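Local structure of citryl-CoA lyase (Hydrogenobacter thermophilus, 6HXP) at residues 159-164 and 196-201. The protein probably cleaves citryl-CoA to acetyl-CoA and oxaloacetate and belongs to the citrate synthase family. Numbering follows the deposited sequence. Where two conformers were deposited one is given.
Sequences LEFYGE and ASEMGF
Gly163 and Glu198 bring the two backbones closest, their CA atoms 6.6 Å apart, where the loop leading into helix 164-180 passes the C-terminal end of helix 188-198. The contact ties these two parts together at the surface of the citrate synthase-type helical fold. Glu198 carries the contact. Its CG is anti to the backbone N (chi1 -153°), and the chain then bends at chi2 (81°), which sets CD against Gly163. Gly163 is the N-cap residue of helix 164-180. Its N reaches Glu198 OE1 at 2.9 Å in a weak hydrogen bond, bent to 126° at the hydrogen. Glu198 CD sits 3.4 Å from Gly163 CA, and a CB on Gly163 would clash with it. The carboxylate has further partners in the first turn of that helix: OE1 accepts from Cys166 N and OE2 from His165 ND1.

Nearer the Glu198 backbone, the Phe161 and Glu198 side chains run past each other in opposite directions. Phe161 CZ lies 3.6 Å from Glu198 CB. Met199 crosses Phe161 at about a right angle, with Met199 CG near the ring plane, 4.0 Å from Phe161 CZ. Phe161 and Met199 both also touch Met53 of helix 48-60.

An alanine in place of Glu198 keeps CB against Phe161 but has no carboxylate, which would probably leave Gly163 N, Cys166 N and His165 ND1 without this partner. The carboxylate lies at the N-terminal end of helix 164-180, where the helix dipole would probably favour its negative charge. Glu164 OE2, 5.0 Å from Glu198 OE2, would probably oppose that charge somewhat.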
loop_
_atom_site.group_PDB
_atom_site.type_symbol
_atom_site.label_atom_id
_atom_site.label_comp_id
_atom_site.label_asym_id
_atom_site.label_seq_id
_atom_site.Cartn_x
_atom_site.Cartn_y
_atom_site.Cartn_z
ATOM N N LEU A 159 -27.639 -9.316 26.806
ATOM C CA LEU A 159 -27.957 -10.322 25.802
ATOM C C LEU A 159 -27.712 -11.729 26.255
ATOM O O LEU A 159 -28.048 -12.638 25.506
ATOM C CB LEU A 159 -27.117 -10.061 24.551
ATOM C CG LEU A 159 -27.416 -8.773 23.801
ATOM C CD1 LEU A 159 -26.512 -8.660 22.611
ATOM C CD2 LEU A 159 -28.863 -8.720 23.335
ATOM N N GLU A 160 -27.069 -11.941 27.426
ATOM C CA GLU A 160 -26.714 -13.263 27.933
ATOM C C GLU A 160 -25.665 -13.915 27.021
ATOM O O GLU A 160 -25.613 -15.132 26.910
ATOM C CB GLU A 160 -27.928 -14.157 28.164
ATOM C CG GLU A 160 -28.914 -13.511 29.111
ATOM C CD GLU A 160 -30.113 -14.392 29.366
ATOM O OE1 GLU A 160 -30.788 -14.768 28.382
ATOM O OE2 GLU A 160 -30.330 -14.762 30.539
ATOM N N PHE A 161 -24.864 -13.084 26.378
ATOM C CA PHE A 161 -23.750 -13.483 25.535
ATOM C C PHE A 161 -22.476 -13.621 26.370
ATOM O O PHE A 161 -21.632 -14.465 26.084
ATOM C CB PHE A 161 -23.547 -12.432 24.428
ATOM C CG PHE A 161 -22.281 -12.596 23.643
ATOM C CD1 PHE A 161 -21.100 -12.016 24.069
ATOM C CD2 PHE A 161 -22.281 -13.277 22.452
ATOM C CE1 PHE A 161 -19.929 -12.164 23.332
ATOM C CE2 PHE A 161 -21.129 -13.369 21.687
ATOM C CZ PHE A 161 -19.960 -12.839 22.145
ATOM N N TYR A 162 -22.317 -12.753 27.369
ATOM C CA TYR A 162 -21.176 -12.748 28.272
ATOM C C TYR A 162 -20.896 -14.157 28.769
ATOM O O TYR A 162 -21.763 -14.780 29.382
ATOM C CB TYR A 162 -21.471 -11.787 29.429
ATOM C CG TYR A 162 -20.308 -11.501 30.347
ATOM C CD1 TYR A 162 -19.974 -12.377 31.373
ATOM C CD2 TYR A 162 -19.612 -10.306 30.259
ATOM C CE1 TYR A 162 -18.976 -12.063 32.294
ATOM C CE2 TYR A 162 -18.639 -9.968 31.190
ATOM C CZ TYR A 162 -18.276 -10.875 32.167
ATOM O OH TYR A 162 -17.304 -10.537 33.075
ATOM N N GLY A 163 -19.686 -14.641 28.509
ATOM C CA GLY A 163 -19.304 -15.992 28.881
ATOM C C GLY A 163 -17.921 -16.088 29.472
ATOM O O GLY A 163 -17.407 -15.120 30.032
ATOM N N GLU A 164 -17.329 -17.256 29.335
ATOM C CA GLU A 164 -16.046 -17.585 29.965
ATOM C C GLU A 164 -14.899 -16.675 29.541
ATOM O O GLU A 164 -14.070 -16.320 30.374
ATOM C CB GLU A 164 -15.670 -19.065 29.726
ATOM C CG GLU A 164 -15.489 -19.477 28.275
ATOM C CD GLU A 164 -15.266 -20.962 28.051
ATOM O OE1 GLU A 164 -15.017 -21.677 29.045
ATOM O OE2 GLU A 164 -15.322 -21.408 26.882
ATOM N N ALA A 196 -14.712 -11.403 20.533
ATOM C CA ALA A 196 -14.418 -12.203 19.350
ATOM C C ALA A 196 -14.009 -13.618 19.781
ATOM O O ALA A 196 -14.328 -14.592 19.101
ATOM C CB ALA A 196 -13.308 -11.560 18.532
ATOM N N SER A 197 -13.325 -13.746 20.914
ATOM C CA SER A 197 -12.960 -15.068 21.438
ATOM C C SER A 197 -14.172 -15.834 21.894
ATOM O O SER A 197 -14.279 -17.032 21.646
ATOM C CB SER A 197 -11.942 -14.936 22.564
ATOM O OG SER A 197 -10.722 -14.348 22.128
ATOM N N GLU A 198 -15.128 -15.132 22.528
ATOM C CA GLU A 198 -16.396 -15.736 22.961
ATOM C C GLU A 198 -17.142 -16.324 21.760
ATOM O O GLU A 198 -17.857 -17.336 21.919
ATOM C CB GLU A 198 -17.272 -14.717 23.692
ATOM C CG GLU A 198 -18.214 -15.356 24.691
ATOM C CD GLU A 198 -17.486 -15.652 25.984
ATOM O OE1 GLU A 198 -17.374 -14.720 26.815
ATOM O OE2 GLU A 198 -16.858 -16.729 26.081
ATOM N N MET A 199 -17.032 -15.668 20.573
ATOM C CA MET A 199 -17.619 -16.119 19.296
ATOM C C MET A 199 -16.846 -17.295 18.668
ATOM O O MET A 199 -17.272 -17.794 17.635
ATOM C CB MET A 199 -17.632 -14.973 18.254
ATOM C CG MET A 199 -18.577 -13.850 18.568
ATOM S SD MET A 199 -18.282 -12.471 17.483
ATOM C CE MET A 199 -19.492 -11.288 18.048
ATOM N N GLY A 200 -15.699 -17.694 19.231
ATOM C CA GLY A 200 -14.908 -18.780 18.691
ATOM C C GLY A 200 -13.985 -18.429 17.535
ATOM O O GLY A 200 -13.527 -19.338 16.831
ATOM N N PHE A 201 -13.676 -17.138 17.325
ATOM C CA PHE A 201 -12.760 -16.764 16.283
ATOM C C PHE A 201 -11.321 -17.001 16.686
ATOM O O PHE A 201 -10.956 -16.844 17.850
ATOM C CB PHE A 201 -12.928 -15.298 15.896
ATOM C CG PHE A 201 -14.174 -15.069 15.064
ATOM C CD1 PHE A 201 -14.231 -15.497 13.736
ATOM C CD2 PHE A 201 -15.246 -14.342 15.569
ATOM C CE1 PHE A 201 -15.337 -15.220 12.942
ATOM C CE2 PHE A 201 -16.348 -14.054 14.755
ATOM C CZ PHE A 201 -16.387 -14.508 13.462
#